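Local atomic coordinates of oxidoreductase, short chain dehydrogenase/reductase family (Burkholderia thailandensis, PDB entry 5WJS), a protein that binds the dinucleotide cofactor NADH and, as a member of the short-chain dehydrogenase/reductase family, probably catalyses an oxidation or reduction that uses it. Residues A65-D70 against V91-T96; L118-A123 against R147-A152; G217-D222 against L247-L252. All coordinates share one frame; numbering follows the deposited sequence.

In the fold
From the N terminus the contacts follow in series, none nested in or crossing another. Interaction 1 closes the excursion through helix 71-80, joining the C-terminal ends of strands 63-68 and 89-92 at one edge of the parallel Rossmann sheet. Interaction 2 closes the stretch between 123 and 147, which contains the first part of helix 135-163, and sets that helix against strand 117-120 in mid-sheet; its Ala122 touches Leu95 of interaction 1. Interaction 3 closes a loop of similar length and brings the loop after strand 209-216 to the start of helix 249-260. It touches neither other contact, yet all meet NADH: adenosine at interaction 1, nicotinamide ribose at 2, carboxamide at 3.

Interaction 1: residues A65-D70 against V91-T96; sequences AFVDLD and VACDLT. With NAI (1,4-dihydronicotinamide adenine dinucleotide), chain C.
Val91 N donates to Phe66 O at 3.1 Å, and two residues further along both segments Cys93 N donates to Asp68 O at 3.1 Å. CA-H···O contacts supplement this backbone pairing, Val67 CA facing Val91 O and Ala92 CA facing Asp68 O.

Apolar contact is modest. Val67 CB rests on Cys93 SG at 3.9 Å, two compact side chains suited to a buried place, Val67 in the strand and Cys93 just past its neighbour. Nearer the cofactor, Leu69 CD2 lies 3.8 Å from Asp94 CB.

Two acids and a backbone N-H hold the adenosine of NADH. Asp68 OD2 accepts from ribose O3B at 2.7 Å, while OD1 faces O2B and also closes an Asx turn with Asp70 N. An acid here grips both hydroxyls and, as in other NAD-preferring relatives, would probably disfavour a 2'-phosphate. Asp94 swings its carboxylate away from its own N (chi1 -175°), which carries OD2 to adenine N6A at 2.8 Å; Thr96 N and OG1 hold the same oxygen from one face. Leu95 N donates to N1A at 3.1 Å. Leu69 CD1 lies over one adenine face.

The pair belongs to the beta-alpha-beta unit of strand 63-68, helix 71-80 and strand 89-92. Phe66 packs on helix 71-80, whereas Val67, Val91 and Leu95 meet helix 98-112.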
loop_
_atom_site.group_PDB
_atom_site.type_symbol
_atom_site.label_atom_id
_atom_site.label_comp_id
_atom_site.label_asym_id
_atom_site.label_seq_id
_atom_site.Cartn_x
_atom_site.Cartn_y
_atom_site.Cartn_z
ATOM N N ALA A 65 -17.481 11.668 9.158
ATOM C CA ALA A 65 -18.909 11.646 8.892
ATOM C C ALA A 65 -19.193 10.480 7.955
ATOM O O ALA A 65 -18.330 10.093 7.166
ATOM C CB ALA A 65 -19.386 12.970 8.290
ATOM N N PHE A 66 -20.396 9.907 8.037
ATOM C CA PHE A 66 -20.706 8.813 7.123
ATOM C C PHE A 66 -22.188 8.809 6.780
ATOM O O PHE A 66 -23.020 9.355 7.507
ATOM C CB PHE A 66 -20.269 7.450 7.689
ATOM C CG PHE A 66 -21.015 7.018 8.934
ATOM C CD1 PHE A 66 -21.996 6.037 8.861
ATOM C CD2 PHE A 66 -20.718 7.578 10.178
ATOM C CE1 PHE A 66 -22.675 5.625 10.001
ATOM C CE2 PHE A 66 -21.394 7.174 11.323
ATOM C CZ PHE A 66 -22.373 6.195 11.237
ATOM N N VAL A 67 -22.509 8.189 5.646
ATOM C CA VAL A 67 -23.889 8.034 5.206
ATOM C C VAL A 67 -24.185 6.548 5.053
ATOM O O VAL A 67 -23.287 5.736 4.822
ATOM C CB VAL A 67 -24.176 8.786 3.890
ATOM C CG1 VAL A 67 -23.880 10.256 4.061
ATOM C CG2 VAL A 67 -23.359 8.198 2.723
ATOM N N ASP A 68 -25.467 6.200 5.186
ATOM C CA ASP A 68 -25.932 4.823 5.066
ATOM C C ASP A 68 -27.456 4.807 5.076
ATOM O O ASP A 68 -28.106 5.768 5.506
ATOM C CB ASP A 68 -25.388 3.946 6.205
ATOM C CG ASP A 68 -25.208 2.495 5.791
ATOM O OD1 ASP A 68 -26.223 1.785 5.650
ATOM O OD2 ASP A 68 -24.045 2.065 5.594
ATOM N N LEU A 69 -28.014 3.698 4.586
ATOM C CA LEU A 69 -29.443 3.431 4.732
ATOM C C LEU A 69 -29.783 2.890 6.111
ATOM O O LEU A 69 -30.890 3.120 6.607
ATOM C CB LEU A 69 -29.910 2.419 3.684
ATOM C CG LEU A 69 -30.460 2.966 2.368
ATOM C CD1 LEU A 69 -30.849 1.806 1.461
ATOM C CD2 LEU A 69 -31.648 3.909 2.621
ATOM N N ASP A 70 -28.845 2.185 6.736
ATOM C CA ASP A 70 -29.100 1.396 7.941
ATOM C C ASP A 70 -28.985 2.301 9.163
ATOM O O ASP A 70 -27.936 2.391 9.796
ATOM C CB ASP A 70 -28.118 0.233 8.004
ATOM C CG ASP A 70 -28.409 -0.712 9.146
ATOM O OD1 ASP A 70 -29.220 -0.367 10.026
ATOM O OD2 ASP A 70 -27.824 -1.804 9.163
ATOM N N VAL A 91 -25.498 10.971 8.585
ATOM C CA VAL A 91 -26.676 11.425 7.854
ATOM C C VAL A 91 -27.174 10.262 7.011
ATOM O O VAL A 91 -26.398 9.653 6.267
ATOM C CB VAL A 91 -26.388 12.648 6.965
ATOM C CG1 VAL A 91 -27.620 12.978 6.143
ATOM C CG2 VAL A 91 -25.980 13.851 7.817
ATOM N N ALA A 92 -28.460 9.947 7.140
ATOM C CA ALA A 92 -29.051 8.852 6.392
ATOM C C ALA A 92 -29.288 9.262 4.946
ATOM O O ALA A 92 -29.672 10.399 4.674
ATOM C CB ALA A 92 -30.373 8.427 7.031
ATOM N N CYS A 93 -29.048 8.338 4.016
ATOM C CA CYS A 93 -29.549 8.526 2.657
ATOM C C CYS A 93 -29.431 7.220 1.893
ATOM O O CYS A 93 -28.661 6.328 2.261
ATOM C CB CYS A 93 -28.815 9.637 1.899
ATOM S SG CYS A 93 -27.145 9.221 1.419
ATOM N N ASP A 94 -30.234 7.120 0.832
ATOM C CA ASP A 94 -30.113 6.065 -0.171
ATOM C C ASP A 94 -29.232 6.613 -1.285
ATOM O O ASP A 94 -29.654 7.490 -2.039
ATOM C CB ASP A 94 -31.489 5.670 -0.707
ATOM C CG ASP A 94 -31.437 4.480 -1.661
ATOM O OD1 ASP A 94 -32.408 3.702 -1.692
ATOM O OD2 ASP A 94 -30.423 4.300 -2.357
ATOM N N LEU A 95 -28.018 6.102 -1.400
ATOM C CA LEU A 95 -27.014 6.527 -2.368
ATOM C C LEU A 95 -27.387 6.227 -3.807
ATOM O O LEU A 95 -26.648 6.628 -4.706
ATOM C CB LEU A 95 -25.683 5.838 -2.075
ATOM C CG LEU A 95 -25.002 6.113 -0.741
ATOM C CD1 LEU A 95 -23.661 5.448 -0.700
ATOM C CD2 LEU A 95 -24.826 7.578 -0.589
ATOM N N THR A 96 -28.440 5.443 -4.057
ATOM C CA THR A 96 -28.859 5.304 -5.451
ATOM C C THR A 96 -29.645 6.523 -5.926
ATOM O O THR A 96 -29.916 6.641 -7.125
ATOM C CB THR A 96 -29.701 4.042 -5.665
ATOM O OG1 THR A 96 -30.974 4.177 -5.018
ATOM C CG2 THR A 96 -28.960 2.786 -5.157
HETATM P PA NAI C . -21.901 -4.710 2.937
HETATM O O1A NAI C . -22.978 -5.043 1.934
HETATM O O2A NAI C . -21.782 -5.732 4.067
HETATM O O5B NAI C . -22.214 -3.236 3.624
HETATM C C5B NAI C . -22.438 -2.138 2.761
HETATM C C4B NAI C . -22.821 -0.930 3.710
HETATM O O4B NAI C . -23.283 0.190 2.731
HETATM C C3B NAI C . -23.812 -1.243 4.437
HETATM O O3B NAI C . -23.774 -0.639 5.784
HETATM C C2B NAI C . -25.147 -0.651 3.630
HETATM O O2B NAI C . -26.165 -0.373 4.615
HETATM C C1B NAI C . -24.777 0.398 2.987
HETATM N N9A NAI C . -25.495 0.322 1.695
HETATM C C8A NAI C . -25.766 -0.586 0.758
HETATM N N7A NAI C . -26.535 0.017 -0.167
HETATM C C5A NAI C . -26.738 1.282 0.226
HETATM C C6A NAI C . -27.480 2.283 -0.361
HETATM N N6A NAI C . -28.320 2.603 -1.561
HETATM N N1A NAI C . -27.543 3.486 0.200
HETATM C C2A NAI C . -26.900 3.725 1.380
HETATM N N3A NAI C . -26.173 2.716 1.976
HETATM C C4A NAI C . -26.110 1.497 1.389
HETATM O O3 NAI C . -20.468 -4.516 2.133
HETATM P PN NAI C . -19.019 -4.903 2.747
HETATM O O1N NAI C . -18.823 -4.295 4.112
HETATM O O2N NAI C . -18.855 -6.366 2.803
HETATM O O5D NAI C . -17.840 -4.322 1.670
HETATM C C5D NAI C . -17.527 -2.938 1.671
HETATM C C4D NAI C . -16.769 -2.626 0.340
HETATM O O4D NAI C . -15.837 -3.539 0.116
HETATM C C3D NAI C . -17.760 -2.760 -0.794
HETATM O O3D NAI C . -17.567 -1.731 -1.673
HETATM C C2D NAI C . -17.441 -4.133 -1.428
HETATM O O2D NAI C . -17.855 -4.200 -2.866
HETATM C C1D NAI C . -16.156 -4.254 -1.268
HETATM N N1N NAI C . -15.755 -5.671 -1.174
HETATM C C2N NAI C . -15.929 -6.394 0.082
HETATM C C3N NAI C . -15.619 -7.914 0.145
HETATM C C7N NAI C . -15.916 -8.674 1.464
HETATM O O7N NAI C . -15.656 -9.824 1.552
HETATM N N7N NAI C . -16.527 -7.947 2.609
HETATM C C4N NAI C . -14.920 -8.645 -1.020
HETATM C C5N NAI C . -14.409 -7.677 -2.134
HETATM C C6N NAI C . -15.188 -6.361 -2.335
#

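Interaction 2: residues L118-A123 against R147-A152; sequences LVNNAA and RHQFFA. With NAI (1,4-dihydronicotinamide adenine dinucleotide), chain C.
Asn120 and Ala152 form the close-packed end of this contact. Asn120 OD1 comes within 3.3 Å of Ala152 CB, and a methyl is small enough to let the helix settle this near the strand. Beside it, Asn120 CB lies against the amide of Gln149, 3.7 Å from OE1, and Leu118 CD2 meets Ala152 CB at 3.9 Å. The rotation of the Asn120 amide is fixed at its outer end, where ND2 donates to Asn170 OD1 on the adjoining strand 166-171.

Strand segment 118-120 runs nearly antiparallel to helix segment 147-152, at 166°, with their axes 9.1 Å apart. This is the usual packing in a Rossmann fold, where helix 135-163 leads the chain over to strand 166-171. Asn120 to Ala123 occupy the place of the Asn-Asn-Ala-Gly motif of classical family members. Thr43 OG1 bonds to the backbone N of both Asn121 and Ala122, and Asn121 O accepts from the nicotinamide ribose hydroxyl O3D at 2.7 Å.

Beyond the strand the fit is looser and water mediates. The ring of His148 starts from the crowded position (chi1 62°) and folds back along the helix, where NE2 finds its main acceptor, Val144 O. Ala122 O lies at the ring edge, in its plane, but the bond to it from NE2 is weak, 2.9 Å long and bent to 116°. One water links His148 ND1 to Asn120 OD1, donating to the latter at 2.7 Å. Another donates to Ala122 O and accepts from Gln149 NE2 at 3.0 Å; that NE2 also bonds to Leu171 O.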
loop_
_atom_site.group_PDB
_atom_site.type_symbol
_atom_site.label_atom_id
_atom_site.label_comp_id
_atom_site.label_asym_id
_atom_site.label_seq_id
_atom_site.Cartn_x
_atom_site.Cartn_y
_atom_site.Cartn_z
ATOM N N LEU A 118 -12.210 11.091 1.223
ATOM C CA LEU A 118 -13.460 10.403 0.903
ATOM C C LEU A 118 -13.186 8.918 0.717
ATOM O O LEU A 118 -12.319 8.542 -0.079
ATOM C CB LEU A 118 -14.097 10.980 -0.378
ATOM C CG LEU A 118 -15.232 10.196 -1.051
ATOM C CD1 LEU A 118 -16.471 10.124 -0.153
ATOM C CD2 LEU A 118 -15.590 10.807 -2.423
ATOM N N VAL A 119 -13.930 8.073 1.426
ATOM C CA VAL A 119 -13.872 6.629 1.227
ATOM C C VAL A 119 -15.203 6.190 0.634
ATOM O O VAL A 119 -16.234 6.190 1.330
ATOM C CB VAL A 119 -13.571 5.871 2.525
ATOM C CG1 VAL A 119 -13.498 4.369 2.234
ATOM C CG2 VAL A 119 -12.273 6.370 3.146
ATOM N N ASN A 120 -15.184 5.822 -0.652
ATOM C CA ASN A 120 -16.382 5.402 -1.388
ATOM C C ASN A 120 -16.564 3.909 -1.166
ATOM O O ASN A 120 -16.028 3.095 -1.909
ATOM C CB ASN A 120 -16.250 5.701 -2.881
ATOM C CG ASN A 120 -16.452 7.163 -3.221
ATOM O OD1 ASN A 120 -17.425 7.800 -2.799
ATOM N ND2 ASN A 120 -15.538 7.701 -4.019
ATOM N N ASN A 121 -17.345 3.534 -0.153
ATOM C CA ASN A 121 -17.373 2.145 0.291
ATOM C C ASN A 121 -18.677 1.401 0.002
ATOM O O ASN A 121 -18.646 0.182 -0.166
ATOM C CB ASN A 121 -17.068 2.096 1.797
ATOM C CG ASN A 121 -17.437 0.782 2.439
ATOM O OD1 ASN A 121 -16.631 -0.155 2.470
ATOM N ND2 ASN A 121 -18.650 0.713 3.001
ATOM N N ALA A 122 -19.814 2.087 -0.078
ATOM C CA ALA A 122 -21.091 1.390 -0.157
ATOM C C ALA A 122 -21.197 0.546 -1.422
ATOM O O ALA A 122 -20.701 0.920 -2.490
ATOM C CB ALA A 122 -22.247 2.388 -0.101
ATOM N N ALA A 123 -21.865 -0.597 -1.286
ATOM C CA ALA A 123 -21.985 -1.596 -2.339
ATOM C C ALA A 123 -23.101 -2.563 -1.967
ATOM O O ALA A 123 -23.573 -2.600 -0.827
ATOM C CB ALA A 123 -20.678 -2.363 -2.549
ATOM N N ARG A 147 -22.167 4.085 -9.500
ATOM C CA ARG A 147 -22.553 5.465 -9.797
ATOM C C ARG A 147 -22.295 6.409 -8.623
ATOM O O ARG A 147 -21.786 7.522 -8.813
ATOM C CB ARG A 147 -24.027 5.521 -10.206
ATOM C CG ARG A 147 -24.446 6.889 -10.715
ATOM C CD ARG A 147 -25.790 6.877 -11.380
ATOM N NE ARG A 147 -26.849 6.756 -10.395
ATOM C CZ ARG A 147 -28.144 6.841 -10.672
ATOM N NH1 ARG A 147 -28.547 7.058 -11.919
ATOM N NH2 ARG A 147 -29.033 6.708 -9.701
ATOM N N HIS A 148 -22.669 6.002 -7.401
ATOM C CA HIS A 148 -22.487 6.901 -6.260
ATOM C C HIS A 148 -21.016 7.217 -6.007
ATOM O O HIS A 148 -20.707 8.274 -5.441
ATOM C CB HIS A 148 -23.121 6.325 -4.997
ATOM C CG HIS A 148 -22.517 5.029 -4.553
ATOM N ND1 HIS A 148 -21.349 4.964 -3.822
ATOM C CD2 HIS A 148 -22.920 3.748 -4.734
ATOM C CE1 HIS A 148 -21.063 3.700 -3.562
ATOM N NE2 HIS A 148 -21.998 2.939 -4.108
ATOM N N GLN A 149 -20.100 6.355 -6.447
ATOM C CA GLN A 149 -18.682 6.670 -6.294
ATOM C C GLN A 149 -18.297 7.885 -7.128
ATOM O O GLN A 149 -17.554 8.756 -6.662
ATOM C CB GLN A 149 -17.822 5.465 -6.671
ATOM C CG GLN A 149 -18.042 4.233 -5.810
ATOM C CD GLN A 149 -16.791 3.365 -5.742
ATOM O OE1 GLN A 149 -15.693 3.838 -6.028
ATOM N NE2 GLN A 149 -16.949 2.103 -5.360
ATOM N N PHE A 150 -18.792 7.961 -8.362
ATOM C CA PHE A 150 -18.516 9.129 -9.187
ATOM C C PHE A 150 -19.069 10.397 -8.544
ATOM O O PHE A 150 -18.382 11.422 -8.463
ATOM C CB PHE A 150 -19.103 8.965 -10.587
ATOM C CG PHE A 150 -18.938 10.202 -11.421
ATOM C CD1 PHE A 150 -17.745 10.439 -12.097
ATOM C CD2 PHE A 150 -19.936 11.172 -11.459
ATOM C CE1 PHE A 150 -17.571 11.596 -12.840
ATOM C CE2 PHE A 150 -19.762 12.345 -12.185
ATOM C CZ PHE A 150 -18.588 12.555 -12.884
ATOM N N PHE A 151 -20.320 10.349 -8.091
ATOM C CA PHE A 151 -20.984 11.573 -7.671
ATOM C C PHE A 151 -20.532 12.031 -6.291
ATOM O O PHE A 151 -20.466 13.242 -6.049
ATOM C CB PHE A 151 -22.501 11.393 -7.761
ATOM C CG PHE A 151 -23.019 11.473 -9.185
ATOM C CD1 PHE A 151 -23.127 12.703 -9.826
ATOM C CD2 PHE A 151 -23.345 10.322 -9.889
ATOM C CE1 PHE A 151 -23.585 12.788 -11.132
ATOM C CE2 PHE A 151 -23.808 10.390 -11.196
ATOM C CZ PHE A 151 -23.923 11.622 -11.827
ATOM N N ALA A 152 -20.186 11.110 -5.388
ATOM C CA ALA A 152 -19.573 11.545 -4.132
ATOM C C ALA A 152 -18.217 12.196 -4.383
ATOM O O ALA A 152 -17.885 13.213 -3.761
ATOM C CB ALA A 152 -19.432 10.374 -3.162
HETATM P PA NAI C . -21.901 -4.710 2.937
HETATM O O1A NAI C . -22.978 -5.043 1.934
HETATM O O2A NAI C . -21.782 -5.732 4.067
HETATM O O5B NAI C . -22.214 -3.236 3.624
HETATM C C5B NAI C . -22.438 -2.138 2.761
HETATM C C4B NAI C . -22.821 -0.930 3.710
HETATM O O4B NAI C . -23.283 0.190 2.731
HETATM C C3B NAI C . -23.812 -1.243 4.437
HETATM O O3B NAI C . -23.774 -0.639 5.784
HETATM C C2B NAI C . -25.147 -0.651 3.630
HETATM O O2B NAI C . -26.165 -0.373 4.615
HETATM C C1B NAI C . -24.777 0.398 2.987
HETATM N N9A NAI C . -25.495 0.322 1.695
HETATM C C8A NAI C . -25.766 -0.586 0.758
HETATM N N7A NAI C . -26.535 0.017 -0.167
HETATM C C5A NAI C . -26.738 1.282 0.226
HETATM C C6A NAI C . -27.480 2.283 -0.361
HETATM N N6A NAI C . -28.320 2.603 -1.561
HETATM N N1A NAI C . -27.543 3.486 0.200
HETATM C C2A NAI C . -26.900 3.725 1.380
HETATM N N3A NAI C . -26.173 2.716 1.976
HETATM C C4A NAI C . -26.110 1.497 1.389
HETATM O O3 NAI C . -20.468 -4.516 2.133
HETATM P PN NAI C . -19.019 -4.903 2.747
HETATM O O1N NAI C . -18.823 -4.295 4.112
HETATM O O2N NAI C . -18.855 -6.366 2.803
HETATM O O5D NAI C . -17.840 -4.322 1.670
HETATM C C5D NAI C . -17.527 -2.938 1.671
HETATM C C4D NAI C . -16.769 -2.626 0.340
HETATM O O4D NAI C . -15.837 -3.539 0.116
HETATM C C3D NAI C . -17.760 -2.760 -0.794
HETATM O O3D NAI C . -17.567 -1.731 -1.673
HETATM C C2D NAI C . -17.441 -4.133 -1.428
HETATM O O2D NAI C . -17.855 -4.200 -2.866
HETATM C C1D NAI C . -16.156 -4.254 -1.268
HETATM N N1N NAI C . -15.755 -5.671 -1.174
HETATM C C2N NAI C . -15.929 -6.394 0.082
HETATM C C3N NAI C . -15.619 -7.914 0.145
HETATM C C7N NAI C . -15.916 -8.674 1.464
HETATM O O7N NAI C . -15.656 -9.824 1.552
HETATM N N7N NAI C . -16.527 -7.947 2.609
HETATM C C4N NAI C . -14.920 -8.645 -1.020
HETATM C C5N NAI C . -14.409 -7.677 -2.134
HETATM C C6N NAI C . -15.188 -6.361 -2.335
HETATM O O HOH W 1 -19.412 6.038 -2.382
HETATM O O HOH W 2 -19.163 0.180 -4.561
#

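Interaction 3: residues G217-D222 against L247-L252; sequences GWVMTD and LLPGDL. With NAI (1,4-dihydronicotinamide adenine dinucleotide), chain C.
Met220 N donates to Leu247 O at 2.8 Å in an almost straight bond, 178° at the hydrogen. A water extends the backbone link, donating to Trp218 O and accepting from Leu247 N.

Val219 carries the apolar contact with both its branches. CG1 stands anti to the backbone N (chi1 -177°) and reaches Pro249 N at 3.4 Å. CG2, the second branch, meets Leu247 CD2 at 3.6 Å and Leu252 CD2 at 3.7 Å. A beta-branched residue thus suits the spot, one methyl for the backbone at Pro249 and one for the leucines. Gly217, the glycine of the Pro-Gly motif found after this strand in classical family members, has no side chain to obstruct Leu247 CD2, which lies 3.4 Å from Gly217 N.

The same loop presents its backbone to the cofactor. Val219 N donates to carboxamide O7N of NADH at 2.8 Å, which would help to set how the carboxamide is turned. Met220 centres an inverse gamma turn, and its bent chain lays CE over one face of the Trp218 ring, offset toward its rim, 3.5 Å above the plane.

On the far segment Asp251 OD2 accepts from Leu248 N at 2.9 Å and also pairs with Arg265 of the second subunit, while OD1 pairs with Arg254; one acid thus serves both a helix start and the dimer.

Thr221 caps the N terminus of helix 222-227 through Gln224 N. Helix 48-59 packs against Val219, Pro249 and Leu252, Trp218 and Met220 meet helix 231-240, and Gly217 bonds to Val274 of strand 271-274, the last strand of the sheet within this chain.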
loop_
_atom_site.group_PDB
_atom_site.type_symbol
_atom_site.label_atom_id
_atom_site.label_comp_id
_atom_site.label_asym_id
_atom_site.label_seq_id
_atom_site.Cartn_x
_atom_site.Cartn_y
_atom_site.Cartn_z
ATOM N N GLY A 217 -9.945 -8.575 -0.249
ATOM C CA GLY A 217 -10.255 -9.975 -0.462
ATOM C C GLY A 217 -11.567 -10.333 0.202
ATOM O O GLY A 217 -12.438 -9.479 0.421
ATOM N N TRP A 218 -11.718 -11.611 0.536
ATOM C CA TRP A 218 -12.925 -12.055 1.227
ATOM C C TRP A 218 -12.785 -11.693 2.704
ATOM O O TRP A 218 -12.133 -12.398 3.478
ATOM C CB TRP A 218 -13.154 -13.547 1.023
ATOM C CG TRP A 218 -14.547 -13.955 1.325
ATOM C CD1 TRP A 218 -15.520 -13.186 1.902
ATOM C CD2 TRP A 218 -15.146 -15.227 1.058
ATOM N NE1 TRP A 218 -16.685 -13.906 2.021
ATOM C CE2 TRP A 218 -16.483 -15.162 1.509
ATOM C CE3 TRP A 218 -14.686 -16.411 0.475
ATOM C CZ2 TRP A 218 -17.363 -16.242 1.402
ATOM C CZ3 TRP A 218 -15.556 -17.484 0.375
ATOM C CH2 TRP A 218 -16.882 -17.392 0.837
ATOM N N VAL A 219 -13.401 -10.588 3.097
ATOM C CA VAL A 219 -13.258 -10.054 4.446
ATOM C C VAL A 219 -14.341 -10.644 5.332
ATOM O O VAL A 219 -15.523 -10.644 4.969
ATOM C CB VAL A 219 -13.337 -8.521 4.436
ATOM C CG1 VAL A 219 -13.119 -7.973 5.842
ATOM C CG2 VAL A 219 -12.331 -7.957 3.455
ATOM N N MET A 220 -13.943 -11.128 6.510
ATOM C CA MET A 220 -14.887 -11.713 7.459
ATOM C C MET A 220 -15.584 -10.587 8.222
ATOM O O MET A 220 -15.277 -10.279 9.375
ATOM C CB MET A 220 -14.178 -12.684 8.394
ATOM C CG MET A 220 -13.506 -13.858 7.683
ATOM S SD MET A 220 -14.624 -14.927 6.732
ATOM C CE MET A 220 -14.452 -14.276 5.067
ATOM N N THR A 221 -16.530 -9.948 7.541
ATOM C CA THR A 221 -17.494 -9.089 8.207
ATOM C C THR A 221 -18.548 -9.958 8.884
ATOM O O THR A 221 -18.634 -11.162 8.640
ATOM C CB THR A 221 -18.165 -8.140 7.209
ATOM O OG1 THR A 221 -19.051 -8.892 6.370
ATOM C CG2 THR A 221 -17.123 -7.425 6.331
ATOM N N ASP A 222 -19.367 -9.335 9.737
ATOM C CA ASP A 222 -20.471 -10.064 10.361
ATOM C C ASP A 222 -21.394 -10.672 9.308
ATOM O O ASP A 222 -21.797 -11.838 9.411
ATOM C CB ASP A 222 -21.261 -9.139 11.292
ATOM C CG ASP A 222 -20.593 -8.949 12.643
ATOM O OD1 ASP A 222 -19.463 -9.442 12.830
ATOM O OD2 ASP A 222 -21.206 -8.307 13.523
ATOM N N LEU A 247 -8.969 -12.806 6.814
ATOM C CA LEU A 247 -8.924 -11.392 6.480
ATOM C C LEU A 247 -10.020 -10.673 7.262
ATOM O O LEU A 247 -11.189 -11.071 7.213
ATOM C CB LEU A 247 -9.105 -11.198 4.975
ATOM C CG LEU A 247 -8.860 -9.809 4.379
ATOM C CD1 LEU A 247 -7.401 -9.382 4.555
ATOM C CD2 LEU A 247 -9.270 -9.778 2.886
ATOM N N LEU A 248 -9.639 -9.641 8.005
ATOM C CA LEU A 248 -10.539 -8.911 8.882
ATOM C C LEU A 248 -10.777 -7.493 8.370
ATOM O O LEU A 248 -9.981 -6.957 7.588
ATOM C CB LEU A 248 -9.975 -8.858 10.311
ATOM C CG LEU A 248 -9.787 -10.221 10.976
ATOM C CD1 LEU A 248 -9.026 -10.069 12.277
ATOM C CD2 LEU A 248 -11.135 -10.885 11.221
ATOM N N PRO A 249 -11.885 -6.860 8.779
ATOM C CA PRO A 249 -12.122 -5.467 8.366
ATOM C C PRO A 249 -10.957 -4.540 8.690
ATOM O O PRO A 249 -10.596 -3.697 7.858
ATOM C CB PRO A 249 -13.397 -5.096 9.139
ATOM C CG PRO A 249 -14.111 -6.387 9.337
ATOM C CD PRO A 249 -13.013 -7.406 9.559
ATOM N N GLY A 250 -10.328 -4.715 9.860
ATOM C CA GLY A 250 -9.223 -3.855 10.247
ATOM C C GLY A 250 -8.032 -3.915 9.306
ATOM O O GLY A 250 -7.288 -2.939 9.185
ATOM N N ASP A 251 -7.819 -5.059 8.646
ATOM C CA ASP A 251 -6.761 -5.139 7.640
ATOM C C ASP A 251 -6.991 -4.111 6.546
ATOM O O ASP A 251 -6.052 -3.442 6.093
ATOM C CB ASP A 251 -6.701 -6.546 7.043
ATOM C CG ASP A 251 -6.231 -7.585 8.040
ATOM O OD1 ASP A 251 -5.108 -7.434 8.560
ATOM O OD2 ASP A 251 -6.983 -8.548 8.311
ATOM N N LEU A 252 -8.245 -3.972 6.113
ATOM C CA LEU A 252 -8.575 -2.996 5.083
ATOM C C LEU A 252 -8.553 -1.584 5.641
ATOM O O LEU A 252 -8.127 -0.654 4.950
ATOM C CB LEU A 252 -9.952 -3.298 4.489
ATOM C CG LEU A 252 -9.976 -4.222 3.271
ATOM C CD1 LEU A 252 -9.196 -3.579 2.118
ATOM C CD2 LEU A 252 -9.418 -5.609 3.617
HETATM P PA NAI C . -21.901 -4.710 2.937
HETATM O O1A NAI C . -22.978 -5.043 1.934
HETATM O O2A NAI C . -21.782 -5.732 4.067
HETATM O O5B NAI C . -22.214 -3.236 3.624
HETATM C C5B NAI C . -22.438 -2.138 2.761
HETATM C C4B NAI C . -22.821 -0.930 3.710
HETATM O O4B NAI C . -23.283 0.190 2.731
HETATM C C3B NAI C . -23.812 -1.243 4.437
HETATM O O3B NAI C . -23.774 -0.639 5.784
HETATM C C2B NAI C . -25.147 -0.651 3.630
HETATM O O2B NAI C . -26.165 -0.373 4.615
HETATM C C1B NAI C . -24.777 0.398 2.987
HETATM N N9A NAI C . -25.495 0.322 1.695
HETATM C C8A NAI C . -25.766 -0.586 0.758
HETATM N N7A NAI C . -26.535 0.017 -0.167
HETATM C C5A NAI C . -26.738 1.282 0.226
HETATM C C6A NAI C . -27.480 2.283 -0.361
HETATM N N6A NAI C . -28.320 2.603 -1.561
HETATM N N1A NAI C . -27.543 3.486 0.200
HETATM C C2A NAI C . -26.900 3.725 1.380
HETATM N N3A NAI C . -26.173 2.716 1.976
HETATM C C4A NAI C . -26.110 1.497 1.389
HETATM O O3 NAI C . -20.468 -4.516 2.133
HETATM P PN NAI C . -19.019 -4.903 2.747
HETATM O O1N NAI C . -18.823 -4.295 4.112
HETATM O O2N NAI C . -18.855 -6.366 2.803
HETATM O O5D NAI C . -17.840 -4.322 1.670
HETATM C C5D NAI C . -17.527 -2.938 1.671
HETATM C C4D NAI C . -16.769 -2.626 0.340
HETATM O O4D NAI C . -15.837 -3.539 0.116
HETATM C C3D NAI C . -17.760 -2.760 -0.794
HETATM O O3D NAI C . -17.567 -1.731 -1.673
HETATM C C2D NAI C . -17.441 -4.133 -1.428
HETATM O O2D NAI C . -17.855 -4.200 -2.866
HETATM C C1D NAI C . -16.156 -4.254 -1.268
HETATM N N1N NAI C . -15.755 -5.671 -1.174
HETATM C C2N NAI C . -15.929 -6.394 0.082
HETATM C C3N NAI C . -15.619 -7.914 0.145
HETATM C C7N NAI C . -15.916 -8.674 1.464
HETATM O O7N NAI C . -15.656 -9.824 1.552
HETATM N N7N NAI C . -16.527 -7.947 2.609
HETATM C C4N NAI C . -14.920 -8.645 -1.020
HETATM C C5N NAI C . -14.409 -7.677 -2.134
HETATM C C6N NAI C . -15.188 -6.361 -2.335
HETATM O O HOH W 3 -10.299 -14.361 4.594
#